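Local coordinates for protein fatty acid synthase 1, isoform A (Drosophila melanogaster, PDB 6FN6) that probably makes long-chain saturated fatty acids from acetyl-CoA and malonyl-CoA with NADPH as a multifunctional enzyme, this piece being its dehydratase, enoylreductase and ketoreductase region, at residues Gln770-Leu773 / Arg774-Gly778; Val695-Leu699 / Val700-Gln704; Met822-Leu826 / Lys827-Phe831. All blocks are in the same frame, centred on the assembly; numbering follows the deposited sequence.

All three interactions lie in the enoylreductase part of the chain, on the same side of its centre, and each touches the second subunit. Interaction 1 closes helix 768-775, interaction 2 lies in the C-terminal part of helix 689-702, and interaction 3 is the turn leading into edge strand 830-833. The last two are neighbours: nearest atoms are about 5 Å apart and centres 19 Å, and across the dimer Asn-828 of one subunit reaches the 697-702 face of the other. Interaction 1 stands about 7 Å from interaction 3 and about 15 Å from interaction 2, nearest atom to nearest atom. None is at the predicted dehydratase residues His-24 and Asp-175.

Interaction 1: residues Gln770-Leu773 / Arg774-Gly778; sequences QLVL and RETKG
Leu-773 and Gly-778 close the C-terminal end of helix 768-775 in a Schellman motif. The evidence is the positive phi of Lys-777 (52°) together with two bonds back into the last turn. Gly-778 N donates to Leu-773 O at 2.7 Å, lying in the carbonyl plane, and Lys-777 N gives a weak bond to Arg-774 O. Upstream, ordinary i to i+4 helical bonds engage the carbonyls of Gln-770 and Leu-771: Arg-774 N binds Gln-770 O at 2.9 Å, and Glu-775 N binds Leu-771 O at 3.0 Å.

Val-772 O differs in accepting two donors from one residue, Thr-776 N at 2.8 Å and Thr-776 OG1 at 2.6 Å. With chi1 at 57°, the hydroxyl is folded between the backbone N and the carbonyl carbon, which brings it back over the preceding turn. Thr-776 OG1 in turn receives a weak bond from Gly-780 N. The carboxylate of Glu-775 leaves the helix for a salt bridge with Arg-758, while Glu-775 and Thr-776 both rest on Phe-736 of strand 734-739. This end of the helix is thereby tied to the parallel sheet of the nucleotide-binding-type fold.

Arg-774 bends at chi3 (-70°) and turns back along the helix, so that Gln-770 O faces one side of its guanidinium. Asp-230 of the second subunit packs against Leu-773 and Arg-774. At the far end of the arginine, NH2 of Arg-774 stops 3.4 Å from CB of Gln-770.

Interaction 2: residues Val695-Leu699 / Val700-Gln704; sequences VYYAL and VVRGQ
Between Tyr-696 and Val-701 the backbone of helix 689-702 widens from alpha to pi-type turns. The change is centred on Tyr-696 O, which accepts from two donors: Val-700 N at 3.1 Å, the alpha-type bond, and Val-701 N at 3.2 Å, the first of the wider ones, straight at 161°. Two further bonds of the same five-residue spacing follow, Arg-702 N to Tyr-697 O and Gly-703 N to Ala-698 O, the latter 2.8 Å long. The helical path is then left at Gln-704, whose phi is positive.

The wider spacing matches the side-chain pair of Tyr-697 and Arg-702. Tyr-697 has CG opposite its backbone N (chi1 176°), and its ring projects from the helix, leaning towards the C-terminal end, and crosses the Arg-702 chain obliquely. The CG of Arg-702 sits over one ring face, 4.1 Å from the centroid, as a CH-pi contact. Bent at chi2 and chi3, the arginine then passes the rim, and its NH1 donates to Tyr-697 OH at 3.1 Å with the guanidinium nearly perpendicular to the ring. Asn-828 of the second subunit bonds both Tyr-697 OH and Arg-702 NH1, while Arg-702 NH2 reaches Gly-833 O of its own chain. A leucine in place of Tyr-697 would probably leave Arg-702 NH1 and that Asn-828 without their shared hydroxyl partner, and Arg-702 CG without a ring face to lie on.

On another side of the helix, Val-700 CG2 lies 3.7 Å from Tyr-696 CD1, and both side chains touch Leu-853 of helix 844-860. The pi-type turns lie at the dimer interface of an enoylreductase domain of the medium-chain dehydrogenase/reductase type.

Interaction 3: residues Met822-Leu826 / Lys827-Phe831; sequences MSVFL and KNTSF
Thr-829 OG1 reaches back to Val-824 O at 2.6 Å, joining the loop residue just before strand 830-833 to the 3-10 segment 822-826. Its chi1 of 49° places the hydroxyl between the backbone N and the carbonyl carbon, and it approaches from above the carbonyl plane (49° out of it). The turn is also held by Asn-828 N, bonded to Phe-825 O at 3.2 Å.

The densest packing gathers round the Phe-825 ring. Val-824 CG1 lies 3.8 Å above the centre of one face, while the ring edge meets the following strand: Phe-825 CZ is 3.8 Å from Phe-831 CB. The Phe-831 ring itself heads off elsewhere, because its CG lies opposite the backbone N (chi1 -162°), and it meets Phe-806. The same two phenylalanines also meet their counterparts in the second subunit, Phe-825 with Phe-831 and the reverse, so this side is buried. Asn-828 is buried too, its amide bonded to Asn-803 and to Tyr-697 and Leu-835 of the second subunit.

By contrast, the side carrying Leu-826 and Lys-827 is partly exposed, and the bonds of Lys-827 N to Val-824 O (3.3 Å) and of its extended side chain to Leu-800 O are weak.

Ser-830 and Phe-831 then pair antiparallel with a strand of the second subunit, continuing the parallel Rossmann-type sheet across the dimer, as in medium-chain dehydrogenases and reductases.

Interaction 1: residues Gln770-Leu773 / Arg774-Gly778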
loop_
_atom_site.group_PDB
_atom_site.type_symbol
_atom_site.label_atom_id
_atom_site.label_comp_id
_atom_site.label_asym_id
_atom_site.label_seq_id
_atom_site.Cartn_x
_atom_site.Cartn_y
_atom_site.Cartn_z
ATOM N N GLN A 770 5.711 18.531 -6.562
ATOM C CA GLN A 770 5.088 19.784 -6.968
ATOM C C GLN A 770 5.559 20.165 -8.364
ATOM O O GLN A 770 4.766 20.600 -9.196
ATOM C CB GLN A 770 5.410 20.907 -5.978
ATOM C CG GLN A 770 4.680 20.805 -4.645
ATOM C CD GLN A 770 5.160 19.641 -3.804
ATOM O OE1 GLN A 770 6.363 19.437 -3.637
ATOM N NE2 GLN A 770 4.221 18.870 -3.271
ATOM N N LEU A 771 6.852 19.987 -8.614
ATOM C CA LEU A 771 7.446 20.350 -9.895
ATOM C C LEU A 771 6.790 19.602 -11.047
ATOM O O LEU A 771 6.418 20.200 -12.057
ATOM C CB LEU A 771 8.949 20.064 -9.878
ATOM C CG LEU A 771 9.754 20.390 -11.143
ATOM C CD1 LEU A 771 11.182 20.758 -10.772
ATOM C CD2 LEU A 771 9.758 19.234 -12.140
ATOM N N VAL A 772 6.655 18.290 -10.891
ATOM C CA VAL A 772 6.119 17.443 -11.948
ATOM C C VAL A 772 4.649 17.753 -12.184
ATOM O O VAL A 772 4.216 17.896 -13.325
ATOM C CB VAL A 772 6.328 15.956 -11.617
ATOM C CG1 VAL A 772 5.547 15.065 -12.583
ATOM C CG2 VAL A 772 7.804 15.617 -11.660
ATOM N N LEU A 773 3.884 17.844 -11.102
ATOM C CA LEU A 773 2.461 18.132 -11.205
ATOM C C LEU A 773 2.251 19.505 -11.843
ATOM O O LEU A 773 1.298 19.708 -12.596
ATOM C CB LEU A 773 1.796 18.070 -9.828
ATOM C CG LEU A 773 1.739 16.690 -9.163
ATOM C CD1 LEU A 773 1.120 16.787 -7.778
ATOM C CD2 LEU A 773 0.965 15.691 -10.013
ATOM N N ARG A 774 3.142 20.446 -11.536
ATOM C CA ARG A 774 3.070 21.786 -12.117
ATOM C C ARG A 774 3.330 21.767 -13.618
ATOM O O ARG A 774 2.621 22.416 -14.391
ATOM C CB ARG A 774 4.082 22.721 -11.456
ATOM C CG ARG A 774 3.473 23.800 -10.581
ATOM C CD ARG A 774 4.514 24.846 -10.228
ATOM N NE ARG A 774 5.514 24.327 -9.300
ATOM C CZ ARG A 774 5.442 24.428 -7.975
ATOM N NH1 ARG A 774 4.412 25.034 -7.396
ATOM N NH2 ARG A 774 6.409 23.919 -7.224
ATOM N N GLU A 775 4.353 21.022 -14.018
ATOM C CA GLU A 775 4.781 20.982 -15.410
ATOM C C GLU A 775 3.848 20.116 -16.246
ATOM O O GLU A 775 3.788 20.251 -17.467
ATOM C CB GLU A 775 6.217 20.463 -15.510
ATOM C CG GLU A 775 7.253 21.416 -14.935
ATOM C CD GLU A 775 7.295 22.739 -15.674
ATOM O OE1 GLU A 775 7.369 22.721 -16.921
ATOM O OE2 GLU A 775 7.242 23.797 -15.009
ATOM N N THR A 776 3.131 19.219 -15.579
ATOM C CA THR A 776 2.154 18.372 -16.247
ATOM C C THR A 776 0.737 18.886 -16.008
ATOM O O THR A 776 -0.235 18.249 -16.409
ATOM C CB THR A 776 2.253 16.913 -15.768
ATOM O OG1 THR A 776 2.079 16.855 -14.345
ATOM C CG2 THR A 776 3.602 16.320 -16.141
ATOM N N LYS A 777 0.627 20.039 -15.354
ATOM C CA LYS A 777 -0.671 20.649 -15.074
ATOM C C LYS A 777 -1.608 19.655 -14.391
ATOM O O LYS A 777 -2.798 19.598 -14.701
ATOM C CB LYS A 777 -1.312 21.175 -16.362
ATOM C CG LYS A 777 -0.723 22.484 -16.874
ATOM C CD LYS A 777 -1.496 22.991 -18.084
ATOM C CE LYS A 777 -1.262 24.472 -18.340
ATOM N NZ LYS A 777 -2.183 25.006 -19.389
ATOM N N GLY A 778 -1.060 18.870 -13.468
ATOM C CA GLY A 778 -1.853 17.931 -12.696
ATOM C C GLY A 778 -2.053 16.590 -13.379
ATOM O O GLY A 778 -2.550 15.643 -12.769
#

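Interaction 2: residues Val695-Leu699 / Val700-Gln704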
loop_
_atom_site.group_PDB
_atom_site.type_symbol
_atom_site.label_atom_id
_atom_site.label_comp_id
_atom_site.label_asym_id
_atom_site.label_seq_id
_atom_site.Cartn_x
_atom_site.Cartn_y
_atom_site.Cartn_z
ATOM N N VAL A 695 17.589 -1.083 -17.663
ATOM C CA VAL A 695 16.771 -0.033 -18.252
ATOM C C VAL A 695 15.805 -0.626 -19.267
ATOM O O VAL A 695 14.630 -0.257 -19.312
ATOM C CB VAL A 695 17.656 1.058 -18.892
ATOM C CG1 VAL A 695 16.874 1.876 -19.913
ATOM C CG2 VAL A 695 18.225 1.971 -17.829
ATOM N N TYR A 696 16.298 -1.556 -20.075
ATOM C CA TYR A 696 15.491 -2.126 -21.142
ATOM C C TYR A 696 14.459 -3.112 -20.607
ATOM O O TYR A 696 13.340 -3.177 -21.114
ATOM C CB TYR A 696 16.386 -2.806 -22.176
ATOM C CG TYR A 696 16.894 -1.856 -23.235
ATOM C CD1 TYR A 696 16.053 -1.391 -24.238
ATOM C CD2 TYR A 696 18.213 -1.420 -23.232
ATOM C CE1 TYR A 696 16.508 -0.520 -25.209
ATOM C CE2 TYR A 696 18.678 -0.547 -24.201
ATOM C CZ TYR A 696 17.820 -0.101 -25.186
ATOM O OH TYR A 696 18.276 0.765 -26.152
ATOM N N TYR A 697 14.818 -3.868 -19.576
ATOM C CA TYR A 697 13.883 -4.828 -19.004
ATOM C C TYR A 697 12.754 -4.102 -18.275
ATOM O O TYR A 697 11.644 -4.623 -18.151
ATOM C CB TYR A 697 14.588 -5.785 -18.042
ATOM C CG TYR A 697 13.622 -6.731 -17.365
ATOM C CD1 TYR A 697 12.972 -7.721 -18.091
ATOM C CD2 TYR A 697 13.335 -6.617 -16.012
ATOM C CE1 TYR A 697 12.080 -8.580 -17.487
ATOM C CE2 TYR A 697 12.440 -7.475 -15.399
ATOM C CZ TYR A 697 11.815 -8.453 -16.142
ATOM O OH TYR A 697 10.921 -9.312 -15.547
ATOM N N ALA A 698 13.049 -2.902 -17.787
ATOM C CA ALA A 698 12.084 -2.127 -17.017
ATOM C C ALA A 698 11.206 -1.260 -17.918
ATOM O O ALA A 698 9.978 -1.311 -17.836
ATOM C CB ALA A 698 12.806 -1.257 -15.992
ATOM N N LEU A 699 11.844 -0.464 -18.771
ATOM C CA LEU A 699 11.134 0.529 -19.572
ATOM C C LEU A 699 10.447 -0.062 -20.807
ATOM O O LEU A 699 9.337 0.343 -21.153
ATOM C CB LEU A 699 12.097 1.635 -20.013
ATOM C CG LEU A 699 12.878 2.381 -18.926
ATOM C CD1 LEU A 699 13.578 3.591 -19.524
ATOM C CD2 LEU A 699 11.989 2.795 -17.759
ATOM N N VAL A 700 11.096 -1.018 -21.464
ATOM C CA VAL A 700 10.587 -1.539 -22.730
ATOM C C VAL A 700 9.767 -2.809 -22.529
ATOM O O VAL A 700 8.645 -2.910 -23.023
ATOM C CB VAL A 700 11.744 -1.791 -23.721
ATOM C CG1 VAL A 700 11.234 -2.432 -25.005
ATOM C CG2 VAL A 700 12.461 -0.494 -24.035
ATOM N N VAL A 701 10.320 -3.775 -21.808
ATOM C CA VAL A 701 9.649 -5.055 -21.631
ATOM C C VAL A 701 8.466 -4.901 -20.688
ATOM O O VAL A 701 7.316 -5.079 -21.086
ATOM C CB VAL A 701 10.622 -6.132 -21.111
ATOM C CG1 VAL A 701 9.896 -7.460 -20.907
ATOM C CG2 VAL A 701 11.787 -6.300 -22.068
ATOM N N ARG A 702 8.754 -4.582 -19.433
ATOM C CA ARG A 702 7.722 -4.469 -18.412
ATOM C C ARG A 702 6.828 -3.247 -18.632
ATOM O O ARG A 702 5.605 -3.370 -18.712
ATOM C CB ARG A 702 8.367 -4.407 -17.026
ATOM C CG ARG A 702 9.144 -5.666 -16.653
ATOM C CD ARG A 702 8.219 -6.823 -16.310
ATOM N NE ARG A 702 7.517 -6.598 -15.048
ATOM C CZ ARG A 702 7.963 -6.983 -13.856
ATOM N NH1 ARG A 702 9.116 -7.625 -13.740
ATOM N NH2 ARG A 702 7.248 -6.727 -12.771
ATOM N N GLY A 703 7.445 -2.074 -18.744
ATOM C CA GLY A 703 6.711 -0.825 -18.842
ATOM C C GLY A 703 6.113 -0.535 -20.208
ATOM O O GLY A 703 5.127 0.196 -20.313
ATOM N N GLN A 704 6.710 -1.103 -21.251
ATOM C CA GLN A 704 6.248 -0.883 -22.618
ATOM C C GLN A 704 6.069 0.603 -22.895
ATOM O O GLN A 704 4.967 1.056 -23.202
ATOM C CB GLN A 704 4.930 -1.616 -22.870
ATOM C CG GLN A 704 4.945 -3.089 -22.500
ATOM C CD GLN A 704 3.659 -3.796 -22.886
ATOM O OE1 GLN A 704 3.054 -4.496 -22.074
ATOM N NE2 GLN A 704 3.237 -3.621 -24.134
#

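Interaction 3: residues Met822-Leu826 / Lys827-Phe831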
loop_
_atom_site.group_PDB
_atom_site.type_symbol
_atom_site.label_atom_id
_atom_site.label_comp_id
_atom_site.label_asym_id
_atom_site.label_seq_id
_atom_site.Cartn_x
_atom_site.Cartn_y
_atom_site.Cartn_z
ATOM N N MET A 822 -3.776 1.639 -2.136
ATOM C CA MET A 822 -4.284 1.035 -3.364
ATOM C C MET A 822 -5.201 1.967 -4.164
ATOM O O MET A 822 -5.752 1.566 -5.190
ATOM C CB MET A 822 -5.020 -0.266 -3.035
ATOM C CG MET A 822 -4.096 -1.374 -2.563
ATOM S SD MET A 822 -4.944 -2.910 -2.137
ATOM C CE MET A 822 -5.552 -3.412 -3.744
ATOM N N SER A 823 -5.376 3.199 -3.698
ATOM C CA SER A 823 -6.178 4.174 -4.433
ATOM C C SER A 823 -5.537 4.462 -5.789
ATOM O O SER A 823 -6.230 4.753 -6.765
ATOM C CB SER A 823 -6.333 5.474 -3.638
ATOM O OG SER A 823 -5.107 6.177 -3.552
ATOM N N VAL A 824 -4.210 4.387 -5.835
ATOM C CA VAL A 824 -3.454 4.653 -7.055
ATOM C C VAL A 824 -3.916 3.772 -8.209
ATOM O O VAL A 824 -3.788 4.148 -9.376
ATOM C CB VAL A 824 -1.942 4.460 -6.814
ATOM C CG1 VAL A 824 -1.641 3.015 -6.435
ATOM C CG2 VAL A 824 -1.143 4.872 -8.048
ATOM N N PHE A 825 -4.435 2.594 -7.882
ATOM C CA PHE A 825 -4.826 1.627 -8.899
ATOM C C PHE A 825 -6.194 1.947 -9.505
ATOM O O PHE A 825 -6.591 1.346 -10.504
ATOM C CB PHE A 825 -4.805 0.215 -8.311
ATOM C CG PHE A 825 -3.431 -0.244 -7.903
ATOM C CD1 PHE A 825 -2.432 -0.410 -8.850
ATOM C CD2 PHE A 825 -3.133 -0.505 -6.574
ATOM C CE1 PHE A 825 -1.164 -0.830 -8.481
ATOM C CE2 PHE A 825 -1.865 -0.925 -6.199
ATOM C CZ PHE A 825 -0.881 -1.087 -7.154
ATOM N N LEU A 826 -6.914 2.890 -8.903
ATOM C CA LEU A 826 -8.154 3.384 -9.499
ATOM C C LEU A 826 -7.876 4.036 -10.850
ATOM O O LEU A 826 -8.758 4.105 -11.705
ATOM C CB LEU A 826 -8.850 4.385 -8.573
ATOM C CG LEU A 826 -9.622 3.796 -7.391
ATOM C CD1 LEU A 826 -9.989 4.878 -6.384
ATOM C CD2 LEU A 826 -10.866 3.074 -7.879
ATOM N N LYS A 827 -6.647 4.507 -11.039
ATOM C CA LYS A 827 -6.267 5.215 -12.260
ATOM C C LYS A 827 -5.875 4.258 -13.388
ATOM O O LYS A 827 -5.234 4.663 -14.358
ATOM C CB LYS A 827 -5.114 6.182 -11.979
ATOM C CG LYS A 827 -5.393 7.185 -10.869
ATOM C CD LYS A 827 -4.228 8.147 -10.693
ATOM C CE LYS A 827 -4.451 9.099 -9.528
ATOM N NZ LYS A 827 -3.309 10.041 -9.353
ATOM N N ASN A 828 -6.254 2.991 -13.255
ATOM C CA ASN A 828 -5.953 1.988 -14.272
ATOM C C ASN A 828 -4.444 1.819 -14.401
ATOM O O ASN A 828 -3.919 1.654 -15.503
ATOM C CB ASN A 828 -6.548 2.386 -15.622
ATOM C CG ASN A 828 -6.727 1.204 -16.555
ATOM O OD1 ASN A 828 -7.124 0.118 -16.134
ATOM N ND2 ASN A 828 -6.401 1.401 -17.827
ATOM N N THR A 829 -3.753 1.848 -13.266
ATOM C CA THR A 829 -2.296 1.833 -13.258
ATOM C C THR A 829 -1.735 0.438 -13.013
ATOM O O THR A 829 -2.480 -0.509 -12.753
ATOM C CB THR A 829 -1.743 2.785 -12.181
ATOM O OG1 THR A 829 -2.409 2.544 -10.936
ATOM C CG2 THR A 829 -1.943 4.226 -12.592
ATOM N N SER A 830 -0.415 0.324 -13.114
ATOM C CA SER A 830 0.280 -0.920 -12.819
ATOM C C SER A 830 1.487 -0.641 -11.936
ATOM O O SER A 830 2.195 0.345 -12.136
ATOM C CB SER A 830 0.721 -1.615 -14.107
ATOM O OG SER A 830 -0.322 -1.622 -15.063
ATOM N N PHE A 831 1.715 -1.508 -10.958
ATOM C CA PHE A 831 2.926 -1.438 -10.154
ATOM C C PHE A 831 3.802 -2.642 -10.487
ATOM O O PHE A 831 3.346 -3.782 -10.423
ATOM C CB PHE A 831 2.592 -1.404 -8.663
ATOM C CG PHE A 831 3.724 -0.918 -7.804
ATOM C CD1 PHE A 831 4.788 -1.749 -7.495
ATOM C CD2 PHE A 831 3.725 0.376 -7.310
ATOM C CE1 PHE A 831 5.828 -1.299 -6.710
ATOM C CE2 PHE A 831 4.762 0.830 -6.523
ATOM C CZ PHE A 831 5.816 -0.008 -6.225
#